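Local coordinates for beta-fructofuranosidase (Bifidobacterium adolescentis, PDB 6NOB), which probably hydrolyses terminal beta-fructofuranosyl units from fructosides such as sucrose, as a glycoside hydrolase of family 32, at residues 99-104 with 112-117; 151-156 with 465-470; 120-125 with 144-149; 126-131 with 451-456. All coordinates share one frame; numbering follows the deposited sequence.

Contact 1: 99-104 with 112-117; sequences DTDWPA and YNRFGR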
# COMPACT_ATOMS: atom_id res chain seq x y z
N ASP A 99 1.67 -13.70 -21.42
CA ASP A 99 1.11 -14.52 -20.35
C ASP A 99 0.60 -15.84 -20.93
O ASP A 99 -0.60 -16.10 -21.03
CB ASP A 99 0.00 -13.76 -19.62
CG ASP A 99 0.53 -12.60 -18.79
OD1 ASP A 99 1.67 -12.69 -18.29
OD2 ASP A 99 -0.19 -11.60 -18.64
N THR A 100 1.55 -16.68 -21.33
CA THR A 100 1.21 -17.92 -22.02
C THR A 100 0.77 -19.03 -21.07
O THR A 100 0.06 -19.95 -21.50
CB THR A 100 2.40 -18.42 -22.85
OG1 THR A 100 3.52 -18.66 -21.99
CG2 THR A 100 2.78 -17.38 -23.90
N ASP A 101 1.16 -18.97 -19.80
CA ASP A 101 0.73 -19.98 -18.84
C ASP A 101 -0.75 -19.84 -18.47
O ASP A 101 -1.27 -20.71 -17.76
CB ASP A 101 1.58 -19.90 -17.57
CG ASP A 101 2.92 -20.59 -17.72
OD1 ASP A 101 3.24 -21.02 -18.85
OD2 ASP A 101 3.65 -20.71 -16.72
N TRP A 102 -1.43 -18.79 -18.93
CA TRP A 102 -2.84 -18.60 -18.66
C TRP A 102 -3.66 -18.77 -19.93
O TRP A 102 -3.23 -18.34 -21.01
CB TRP A 102 -3.12 -17.22 -18.08
CG TRP A 102 -2.69 -17.02 -16.66
CD1 TRP A 102 -2.41 -18.00 -15.74
CD2 TRP A 102 -2.48 -15.77 -16.00
NE1 TRP A 102 -2.04 -17.43 -14.55
CE2 TRP A 102 -2.08 -16.06 -14.68
CE3 TRP A 102 -2.60 -14.44 -16.39
CZ2 TRP A 102 -1.79 -15.06 -13.75
CZ3 TRP A 102 -2.31 -13.45 -15.47
CH2 TRP A 102 -1.92 -13.76 -14.16
N PRO A 103 -4.84 -19.38 -19.85
CA PRO A 103 -5.78 -19.32 -20.98
C PRO A 103 -6.42 -17.95 -21.10
O PRO A 103 -6.03 -17.02 -20.38
CB PRO A 103 -6.81 -20.40 -20.63
CG PRO A 103 -6.80 -20.43 -19.13
CD PRO A 103 -5.37 -20.18 -18.73
N ALA A 104 -7.40 -17.80 -21.99
CA ALA A 104 -8.03 -16.50 -22.19
C ALA A 104 -8.76 -16.04 -20.94
O ALA A 104 -8.77 -14.85 -20.62
CB ALA A 104 -8.98 -16.56 -23.39
N TYR A 112 -3.62 -17.07 -9.10
CA TYR A 112 -2.92 -16.79 -7.85
C TYR A 112 -2.10 -17.96 -7.30
O TYR A 112 -1.15 -17.71 -6.56
CB TYR A 112 -3.91 -16.34 -6.78
CG TYR A 112 -4.46 -14.95 -7.02
CD1 TYR A 112 -3.75 -13.83 -6.61
CD2 TYR A 112 -5.68 -14.76 -7.65
CE1 TYR A 112 -4.24 -12.56 -6.83
CE2 TYR A 112 -6.18 -13.50 -7.87
CZ TYR A 112 -5.46 -12.40 -7.46
OH TYR A 112 -5.95 -11.13 -7.67
N ASN A 113 -2.45 -19.20 -7.63
CA ASN A 113 -1.73 -20.35 -7.08
C ASN A 113 -0.49 -20.64 -7.93
O ASN A 113 -0.41 -21.62 -8.67
CB ASN A 113 -2.65 -21.56 -6.99
CG ASN A 113 -2.00 -22.75 -6.32
OD1 ASN A 113 -1.20 -22.59 -5.40
ND2 ASN A 113 -2.32 -23.95 -6.79
N ARG A 114 0.50 -19.76 -7.79
CA ARG A 114 1.75 -19.86 -8.54
C ARG A 114 2.91 -19.45 -7.65
O ARG A 114 2.79 -18.56 -6.81
CB ARG A 114 1.74 -18.96 -9.79
CG ARG A 114 0.58 -19.19 -10.74
CD ARG A 114 0.63 -18.20 -11.89
NE ARG A 114 1.92 -18.25 -12.58
CZ ARG A 114 2.23 -19.13 -13.52
NH1 ARG A 114 1.33 -20.04 -13.90
NH2 ARG A 114 3.42 -19.11 -14.10
N PHE A 115 4.05 -20.12 -7.85
CA PHE A 115 5.27 -19.76 -7.15
C PHE A 115 5.61 -18.30 -7.40
O PHE A 115 5.55 -17.82 -8.54
CB PHE A 115 6.42 -20.67 -7.59
CG PHE A 115 7.74 -20.35 -6.94
CD1 PHE A 115 7.91 -20.47 -5.57
CD2 PHE A 115 8.82 -19.94 -7.71
CE1 PHE A 115 9.13 -20.18 -4.98
CE2 PHE A 115 10.04 -19.65 -7.13
CZ PHE A 115 10.20 -19.77 -5.76
N GLY A 116 5.94 -17.57 -6.33
CA GLY A 116 6.16 -16.15 -6.40
C GLY A 116 5.00 -15.30 -5.95
O GLY A 116 5.14 -14.07 -5.86
N ARG A 117 3.85 -15.90 -5.66
CA ARG A 117 2.68 -15.19 -5.18
C ARG A 117 2.39 -15.59 -3.73
O ARG A 117 2.71 -16.69 -3.30
CB ARG A 117 1.44 -15.48 -6.04
CG ARG A 117 1.69 -15.38 -7.54
CD ARG A 117 0.41 -15.04 -8.28
NE ARG A 117 -0.07 -13.70 -7.95
CZ ARG A 117 -0.84 -12.96 -8.75
NH1 ARG A 117 -1.23 -11.75 -8.36
NH2 ARG A 117 -1.22 -13.43 -9.93
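D101 and R114 meet in a salt bridge that reaches from one loop to the next. OD2 of D101 takes R114 NH2 at 3.1 Å through its anti lone pair, with an N-H...O angle of 159°. OD2 lies close to the guanidinium plane, while the carboxylate plane is turned 57° from it. A single hydrogen bond carries the pairing, and R114 NH1 settles beside D101 CB at 3.7 Å. CD of R114 passes W102 NE1 at 3.8 Å, and the bend beyond it at chi3 (54°) turns the guanidinium toward D101; the indole and guanidinium planes are almost perpendicular. W102 NE1 itself is hydrogen-bonded to the carbonyl of Q110.

R117 treats the same indole differently. Its guanidinium lies nearly coplanar with the ring and comes up to the edge, NH2 standing 4.2 Å from W102 CZ2, while Y112 CD1 lies 3.6 Å above the guanidinium plane, over its centre. Bonds to E123, P124 and F125 grip all three nitrogens of R117 and fix the rotation of the group, so the indole edge abuts a charge that is well satisfied elsewhere.

Two beta turns frame the contact, a type I turn from D99 to W102 and a type II turn from R114 to R117. Between them runs the short helix 108-112, whose I111 also touches W102; the first loop comes from strand 91-92, and the second leads on to strand 127-138.

Contact 2: 151-156 with 465-470; sequences YGFGWD and PCLANG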
# COMPACT_ATOMS: atom_id res chain seq x y z
N TYR A 151 0.11 -1.88 -17.44
CA TYR A 151 0.84 -2.10 -18.68
C TYR A 151 2.19 -2.80 -18.49
O TYR A 151 2.83 -3.12 -19.49
CB TYR A 151 1.07 -0.77 -19.41
CG TYR A 151 -0.21 -0.15 -19.91
CD1 TYR A 151 -0.78 -0.56 -21.11
CD2 TYR A 151 -0.85 0.85 -19.19
CE1 TYR A 151 -1.95 0.01 -21.58
CE2 TYR A 151 -2.02 1.43 -19.65
CZ TYR A 151 -2.56 1.00 -20.84
OH TYR A 151 -3.73 1.57 -21.30
N GLY A 152 2.63 -3.03 -17.26
CA GLY A 152 3.94 -3.61 -17.08
C GLY A 152 4.18 -4.06 -15.66
O GLY A 152 3.30 -4.00 -14.81
N PHE A 153 5.42 -4.50 -15.42
CA PHE A 153 5.83 -5.04 -14.13
C PHE A 153 6.41 -3.98 -13.20
O PHE A 153 6.52 -4.24 -11.99
CB PHE A 153 6.87 -6.15 -14.35
CG PHE A 153 7.00 -7.10 -13.18
CD1 PHE A 153 6.03 -8.06 -12.93
CD2 PHE A 153 8.10 -7.04 -12.35
CE1 PHE A 153 6.15 -8.93 -11.87
CE2 PHE A 153 8.24 -7.91 -11.28
CZ PHE A 153 7.26 -8.86 -11.04
N GLY A 154 6.79 -2.81 -13.72
CA GLY A 154 7.31 -1.74 -12.91
C GLY A 154 6.32 -0.59 -12.78
O GLY A 154 5.20 -0.62 -13.29
N TRP A 155 6.77 0.45 -12.08
CA TRP A 155 5.96 1.64 -11.93
C TRP A 155 5.83 2.37 -13.26
O TRP A 155 6.76 2.37 -14.08
CB TRP A 155 6.57 2.57 -10.87
CG TRP A 155 5.72 3.76 -10.55
CD1 TRP A 155 4.82 3.88 -9.52
CD2 TRP A 155 5.68 5.00 -11.26
NE1 TRP A 155 4.23 5.11 -9.56
CE2 TRP A 155 4.73 5.82 -10.62
CE3 TRP A 155 6.35 5.50 -12.39
CZ2 TRP A 155 4.44 7.11 -11.06
CZ3 TRP A 155 6.05 6.77 -12.82
CH2 TRP A 155 5.11 7.57 -12.16
N ASP A 156 4.67 2.97 -13.49
CA ASP A 156 4.41 3.75 -14.70
C ASP A 156 3.27 4.71 -14.41
O ASP A 156 2.90 4.91 -13.25
CB ASP A 156 4.11 2.83 -15.89
CG ASP A 156 4.52 3.43 -17.22
OD1 ASP A 156 4.66 4.67 -17.31
OD2 ASP A 156 4.71 2.65 -18.18
N PRO A 465 6.12 -13.58 -16.61
CA PRO A 465 4.70 -13.54 -16.97
C PRO A 465 3.81 -14.10 -15.87
O PRO A 465 4.26 -14.78 -14.95
CB PRO A 465 4.63 -14.40 -18.23
CG PRO A 465 6.02 -14.42 -18.77
CD PRO A 465 6.91 -14.37 -17.56
N CYS A 466 2.52 -13.79 -15.99
CA CYS A 466 1.49 -14.34 -15.11
C CYS A 466 1.81 -14.08 -13.64
O CYS A 466 1.67 -14.95 -12.78
CB CYS A 466 1.30 -15.84 -15.36
SG CYS A 466 0.92 -16.27 -17.07
N LEU A 467 2.27 -12.86 -13.35
CA LEU A 467 2.68 -12.49 -12.01
C LEU A 467 2.38 -11.02 -11.77
O LEU A 467 2.35 -10.22 -12.71
CB LEU A 467 4.17 -12.75 -11.79
CG LEU A 467 4.62 -12.93 -10.34
CD1 LEU A 467 4.21 -14.30 -9.84
CD2 LEU A 467 6.12 -12.73 -10.19
N ALA A 468 2.17 -10.67 -10.51
CA ALA A 468 2.01 -9.28 -10.10
C ALA A 468 3.24 -8.83 -9.32
O ALA A 468 3.94 -9.63 -8.71
CB ALA A 468 0.75 -9.10 -9.24
N ASN A 469 3.49 -7.52 -9.36
CA ASN A 469 4.53 -6.89 -8.55
C ASN A 469 3.82 -5.98 -7.56
O ASN A 469 3.47 -4.84 -7.89
CB ASN A 469 5.53 -6.12 -9.41
CG ASN A 469 6.68 -5.54 -8.59
OD1 ASN A 469 6.55 -5.32 -7.38
ND2 ASN A 469 7.80 -5.29 -9.25
N GLY A 470 3.63 -6.47 -6.34
CA GLY A 470 3.01 -5.68 -5.30
C GLY A 470 1.99 -6.45 -4.49
O GLY A 470 1.21 -7.24 -5.04
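The F153 ring is covered on one face by N469, whose CB stands 3.6 Å from the ring centroid and only 12° off the ring normal, a CH-pi contact over the middle of the ring. At the edge, near the ring plane, lies the carbonyl oxygen of L467, 4.1 Å from F153 CE1. The leucine's CD2 approaches F153 CZ at the same distance of 4.1 Å, and the backbone carbonyl carbon of A468 comes obliquely to CE1. The ring is thus met by the end of a loop and the start of strand 468-481, two side chains and two carbonyl groups sharing the work.

The amide of N469 is inclined 51° to the ring. With CG anti to the backbone N, the group swings out beyond CB, which puts ND2 3.3 Å from F153 CE2 and lets it reach the F153 carbonyl oxygen as well, at 3.2 Å. This last bond is weak, bent to 124° at the hydrogen. The other end of the amide, OD1, has a weak bond to R461.

The contact lies in the family 32 catalytic beta-propeller. N469 belongs to strand 468-481 and its backbone pairs with R127 and M129, while F153 sits in the loop between strands 141-149 and 159-165, where it also touches E463. Chemically, loop and strand meet through a face-on CH-pi contact and apolar packing of a phenyl ring, with only a weak, bent amide bond to the F153 carbonyl added.

Contact 3: 120-125 with 144-149; sequences AHFEPF and LFFQLN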
# COMPACT_ATOMS: atom_id res chain seq x y z
N ALA A 120 -2.52 -15.25 0.99
CA ALA A 120 -3.53 -14.58 1.81
C ALA A 120 -3.43 -13.06 1.81
O ALA A 120 -4.23 -12.41 2.50
CB ALA A 120 -3.47 -15.09 3.26
N HIS A 121 -2.48 -12.47 1.10
CA HIS A 121 -2.38 -11.02 0.99
C HIS A 121 -2.99 -10.57 -0.33
O HIS A 121 -2.98 -11.30 -1.32
CB HIS A 121 -0.92 -10.56 1.07
CG HIS A 121 -0.28 -10.81 2.41
ND1 HIS A 121 0.03 -12.07 2.86
CD2 HIS A 121 0.10 -9.95 3.38
CE1 HIS A 121 0.58 -11.98 4.06
NE2 HIS A 121 0.64 -10.70 4.40
N PHE A 122 -3.53 -9.35 -0.34
CA PHE A 122 -4.13 -8.84 -1.56
C PHE A 122 -3.06 -8.55 -2.60
O PHE A 122 -2.05 -7.92 -2.31
CB PHE A 122 -4.95 -7.58 -1.30
CG PHE A 122 -5.57 -7.02 -2.55
CD1 PHE A 122 -6.77 -7.53 -3.03
CD2 PHE A 122 -4.94 -6.01 -3.27
CE1 PHE A 122 -7.33 -7.04 -4.19
CE2 PHE A 122 -5.51 -5.51 -4.43
CZ PHE A 122 -6.70 -6.03 -4.89
N GLU A 123 -3.30 -9.02 -3.82
CA GLU A 123 -2.49 -8.72 -4.99
C GLU A 123 -3.44 -8.54 -6.17
O GLU A 123 -4.51 -9.15 -6.20
CB GLU A 123 -1.49 -9.84 -5.31
CG GLU A 123 -0.56 -10.23 -4.17
CD GLU A 123 0.29 -11.44 -4.50
OE1 GLU A 123 0.20 -11.93 -5.65
OE2 GLU A 123 1.04 -11.91 -3.62
N PRO A 124 -3.08 -7.71 -7.14
CA PRO A 124 -3.86 -7.64 -8.38
C PRO A 124 -3.68 -8.92 -9.19
O PRO A 124 -2.83 -9.76 -8.89
CB PRO A 124 -3.29 -6.42 -9.10
CG PRO A 124 -1.88 -6.33 -8.59
CD PRO A 124 -1.94 -6.78 -7.16
N PHE A 125 -4.50 -9.05 -10.23
CA PHE A 125 -4.39 -10.19 -11.13
C PHE A 125 -2.96 -10.34 -11.64
O PHE A 125 -2.37 -11.42 -11.60
CB PHE A 125 -5.35 -10.05 -12.31
CG PHE A 125 -6.80 -10.08 -11.92
CD1 PHE A 125 -7.32 -11.14 -11.19
CD2 PHE A 125 -7.65 -9.05 -12.29
CE1 PHE A 125 -8.65 -11.17 -10.84
CE2 PHE A 125 -8.99 -9.08 -11.95
CZ PHE A 125 -9.49 -10.14 -11.22
N LEU A 144 -11.05 -0.89 -0.97
CA LEU A 144 -9.60 -0.78 -1.13
C LEU A 144 -9.31 -0.31 -2.55
O LEU A 144 -9.54 -1.05 -3.52
CB LEU A 144 -8.92 -2.12 -0.85
CG LEU A 144 -7.45 -2.25 -1.23
CD1 LEU A 144 -6.60 -1.24 -0.48
CD2 LEU A 144 -6.98 -3.67 -0.95
N PHE A 145 -8.83 0.92 -2.69
CA PHE A 145 -8.26 1.40 -3.94
C PHE A 145 -6.75 1.28 -3.86
O PHE A 145 -6.17 1.14 -2.78
CB PHE A 145 -8.67 2.85 -4.22
CG PHE A 145 -10.16 3.07 -4.26
CD1 PHE A 145 -10.88 3.29 -3.10
CD2 PHE A 145 -10.84 3.06 -5.47
CE1 PHE A 145 -12.25 3.50 -3.14
CE2 PHE A 145 -12.21 3.27 -5.52
CZ PHE A 145 -12.91 3.49 -4.36
N PHE A 146 -6.10 1.32 -5.02
CA PHE A 146 -4.65 1.18 -5.01
C PHE A 146 -4.03 1.75 -6.27
O PHE A 146 -4.61 1.69 -7.36
CB PHE A 146 -4.22 -0.28 -4.83
CG PHE A 146 -4.87 -1.24 -5.79
CD1 PHE A 146 -6.06 -1.87 -5.46
CD2 PHE A 146 -4.27 -1.53 -7.00
CE1 PHE A 146 -6.65 -2.76 -6.34
CE2 PHE A 146 -4.85 -2.43 -7.88
CZ PHE A 146 -6.04 -3.04 -7.55
N GLN A 147 -2.83 2.32 -6.10
CA GLN A 147 -2.00 2.73 -7.22
C GLN A 147 -1.72 1.54 -8.12
O GLN A 147 -1.34 0.47 -7.64
CB GLN A 147 -0.70 3.33 -6.69
CG GLN A 147 -0.87 4.63 -5.92
CD GLN A 147 -1.21 5.79 -6.83
OE1 GLN A 147 -0.33 6.44 -7.39
NE2 GLN A 147 -2.50 6.07 -6.98
N LEU A 148 -1.88 1.73 -9.43
CA LEU A 148 -1.86 0.62 -10.36
C LEU A 148 -1.26 1.04 -11.70
O LEU A 148 -1.55 2.12 -12.21
CB LEU A 148 -3.27 0.07 -10.59
CG LEU A 148 -3.53 -0.80 -11.82
CD1 LEU A 148 -2.96 -2.20 -11.63
CD2 LEU A 148 -5.02 -0.86 -12.14
N ASN A 149 -0.42 0.17 -12.26
CA ASN A 149 0.02 0.29 -13.65
C ASN A 149 -0.35 -1.00 -14.37
O ASN A 149 0.30 -2.03 -14.16
CB ASN A 149 1.53 0.53 -13.74
CG ASN A 149 2.07 0.29 -15.15
OD1 ASN A 149 1.41 0.59 -16.14
ND2 ASN A 149 3.27 -0.27 -15.23
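F122 and P124, in an irregular loop, face strand 144-149 with no hydrogen bond between the two, the CA atoms of F122 and L144 being 9.8 Å apart and those of P124 and L148 8.7 Å. Side chains fill the interval. Extended from the backbone with CG opposite N (chi1 179°), the F122 ring reaches into the strand and offers one face to L144. The leucine's CD2 lies 4.1 Å from the ring centroid, shifted toward the rim over CD2 and CG of F122, in a CH-pi contact, while the two side chains run antiparallel alongside each other.

At its far end the ring meets F146. Here CE2 of F122 comes within 3.5 Å of F146 CE1, and CZ is almost as near; the rings meet obliquely, centroids 5.3 Å apart and planes at 57°. F146 holds chi1 at 51°, its CG wedged between N and C, and the rest of its ring reaches the loop again at P124, whose CB makes a looser contact of 4.5 Å with F146 CE2. The contact is buried and apolar.

M129 of strand 127-138 touches F122, P124 and F146 and so completes the cluster. The backbone of F122 is bonded to M472 on strand 468-481. Strand 141-149 lies antiparallel between 127-138 and 159-165, pairing L144 with A163 and F146 with G161, and the loop thus packs its hydrophobic groups across this sheet of the family 32 beta-propeller.

Contact 4: 126-131 with 451-456; sequences ARWMND and FGWFTD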
# COMPACT_ATOMS: atom_id res chain seq x y z
N ALA A 126 -2.39 -9.24 -12.12
CA ALA A 126 -1.03 -9.19 -12.64
C ALA A 126 -0.59 -7.73 -12.67
O ALA A 126 -1.30 -6.85 -12.17
CB ALA A 126 -0.95 -9.86 -14.02
N ARG A 127 0.57 -7.48 -13.27
CA ARG A 127 1.12 -6.14 -13.45
C ARG A 127 1.48 -5.50 -12.10
O ARG A 127 1.68 -6.20 -11.11
CB ARG A 127 0.15 -5.25 -14.24
CG ARG A 127 -0.46 -5.92 -15.48
CD ARG A 127 0.57 -6.17 -16.58
NE ARG A 127 1.23 -7.47 -16.46
CZ ARG A 127 0.74 -8.61 -16.93
NH1 ARG A 127 -0.42 -8.62 -17.56
NH2 ARG A 127 1.41 -9.74 -16.78
N TRP A 128 1.56 -4.17 -12.06
CA TRP A 128 2.16 -3.44 -10.95
C TRP A 128 1.11 -2.78 -10.07
O TRP A 128 0.11 -2.25 -10.56
CB TRP A 128 3.13 -2.37 -11.47
CG TRP A 128 3.54 -1.35 -10.43
CD1 TRP A 128 2.83 -0.24 -10.03
CD2 TRP A 128 4.77 -1.32 -9.69
NE1 TRP A 128 3.54 0.45 -9.08
CE2 TRP A 128 4.73 -0.19 -8.86
CE3 TRP A 128 5.89 -2.15 -9.65
CZ2 TRP A 128 5.77 0.14 -7.99
CZ3 TRP A 128 6.93 -1.82 -8.79
CH2 TRP A 128 6.86 -0.68 -7.97
N MET A 129 1.37 -2.79 -8.76
CA MET A 129 0.54 -2.10 -7.78
C MET A 129 1.42 -1.55 -6.67
O MET A 129 2.37 -2.22 -6.24
CB MET A 129 -0.51 -3.05 -7.18
CG MET A 129 -1.21 -2.50 -5.94
SD MET A 129 -2.33 -3.67 -5.15
CE MET A 129 -1.17 -4.73 -4.29
N ASN A 130 1.13 -0.32 -6.21
CA ASN A 130 1.74 0.13 -4.96
C ASN A 130 0.71 0.64 -3.95
O ASN A 130 -0.06 -0.17 -3.41
CB ASN A 130 2.85 1.18 -5.21
CG ASN A 130 2.49 2.23 -6.24
OD1 ASN A 130 2.27 1.93 -7.41
ND2 ASN A 130 2.49 3.49 -5.82
N ASP A 131 0.68 1.94 -3.68
CA ASP A 131 0.06 2.47 -2.46
C ASP A 131 -1.41 2.07 -2.36
O ASP A 131 -2.13 2.09 -3.36
CB ASP A 131 0.13 4.00 -2.44
CG ASP A 131 1.54 4.53 -2.56
OD1 ASP A 131 2.47 3.76 -2.87
OD2 ASP A 131 1.69 5.75 -2.34
N PHE A 451 -3.58 -0.06 6.34
CA PHE A 451 -3.00 -0.92 5.31
C PHE A 451 -1.64 -0.36 4.88
O PHE A 451 -1.41 0.85 4.91
CB PHE A 451 -3.90 -1.01 4.07
CG PHE A 451 -5.00 -2.01 4.19
CD1 PHE A 451 -4.77 -3.35 3.94
CD2 PHE A 451 -6.29 -1.60 4.53
CE1 PHE A 451 -5.80 -4.27 4.03
CE2 PHE A 451 -7.31 -2.52 4.63
CZ PHE A 451 -7.07 -3.86 4.38
N GLY A 452 -0.76 -1.26 4.46
CA GLY A 452 0.51 -0.87 3.90
C GLY A 452 0.81 -1.66 2.64
O GLY A 452 0.23 -2.72 2.40
N TRP A 453 1.71 -1.12 1.83
CA TRP A 453 2.16 -1.76 0.60
C TRP A 453 3.56 -2.30 0.81
O TRP A 453 4.44 -1.59 1.30
CB TRP A 453 2.13 -0.78 -0.58
CG TRP A 453 3.02 -1.16 -1.74
CD1 TRP A 453 3.01 -2.33 -2.44
CD2 TRP A 453 4.03 -0.34 -2.36
NE1 TRP A 453 3.96 -2.30 -3.44
CE2 TRP A 453 4.59 -1.08 -3.41
CE3 TRP A 453 4.50 0.96 -2.11
CZ2 TRP A 453 5.61 -0.58 -4.21
CZ3 TRP A 453 5.52 1.45 -2.91
CH2 TRP A 453 6.06 0.69 -3.95
N PHE A 454 3.77 -3.56 0.44
CA PHE A 454 5.09 -4.19 0.55
C PHE A 454 5.85 -3.94 -0.75
O PHE A 454 5.63 -4.60 -1.76
CB PHE A 454 4.96 -5.68 0.84
CG PHE A 454 4.71 -5.98 2.29
CD1 PHE A 454 5.62 -5.57 3.25
CD2 PHE A 454 3.57 -6.66 2.69
CE1 PHE A 454 5.40 -5.84 4.59
CE2 PHE A 454 3.34 -6.93 4.02
CZ PHE A 454 4.26 -6.52 4.98
N THR A 455 6.76 -2.96 -0.71
CA THR A 455 7.66 -2.70 -1.82
C THR A 455 8.89 -3.60 -1.70
O THR A 455 9.28 -3.99 -0.60
CB THR A 455 8.07 -1.22 -1.87
OG1 THR A 455 8.91 -0.99 -3.01
CG2 THR A 455 8.79 -0.81 -0.60
N ASP A 456 9.48 -3.92 -2.85
CA ASP A 456 10.49 -4.98 -2.92
C ASP A 456 11.90 -4.44 -2.68
O ASP A 456 12.78 -4.50 -3.53
CB ASP A 456 10.40 -5.69 -4.27
CG ASP A 456 11.26 -6.94 -4.31
OD1 ASP A 456 11.51 -7.53 -3.24
OD2 ASP A 456 11.71 -7.32 -5.42
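W453 lies against N130, its indole spread over the backbone and CB of the asparagine, in the beta-propeller of family 32, where W128 to D131 begin the WMNDPNG signature; the aspartate of that motif is the nucleophile in characterised relatives. Strands 127-131 and 451-454 approach to 6.4 Å at 136° and exchange no hydrogen bond, although both flank strand 468-481.

Packing is dense around W453. N130 CB sits over the centre of its six-membered ring, modelled too close for the exact spacing to be trusted, and T455 CB lies on the opposite face. D131 OD1 approaches CE3 of W453 at 3.5 Å, while M129 O stands near NE1 at too poor an angle to bond.

The looser side is at W128, which is partly exposed. Its CZ2 meets W453 CZ2 at 3.9 Å with the six-membered rings 69° apart, and a diethylene glycol molecule, probably from the crystallisation liquor, is bonded to N130 ND2 nearby. Side-chain bonds run along the first strand: W128 NE1 gives to N130 OD1 at 2.6 Å. S196 bonds D131 OD2, whereas N130 ND2 reaches D131 OD1 at 3.0 Å from above the carboxylate plane.

In the fold
From the N terminus, contact 1 comes first and closes a short loop around helix 108-112, ending before any other contact opens. Contact 3 then spans the hairpin of strands 127-138 and 141-149. Contact 4 starts within that span and closes only at 451-456, so the two cross; contact 2, opening at 151-156 and closing at 465-470, crosses contact 4 in turn but follows contact 3 in series. Contacts 4 and 2 thus bring chain some 300 residues away back to strand 127-138 and the loop after strand 141-149. Contacts 2, 3 and 4 reach one sheet. D99 ties contact 1 to contacts 2 and 4 (hydrogen bond to C466, salt bridge to R127), and R117 and Y112 tie it to contact 3.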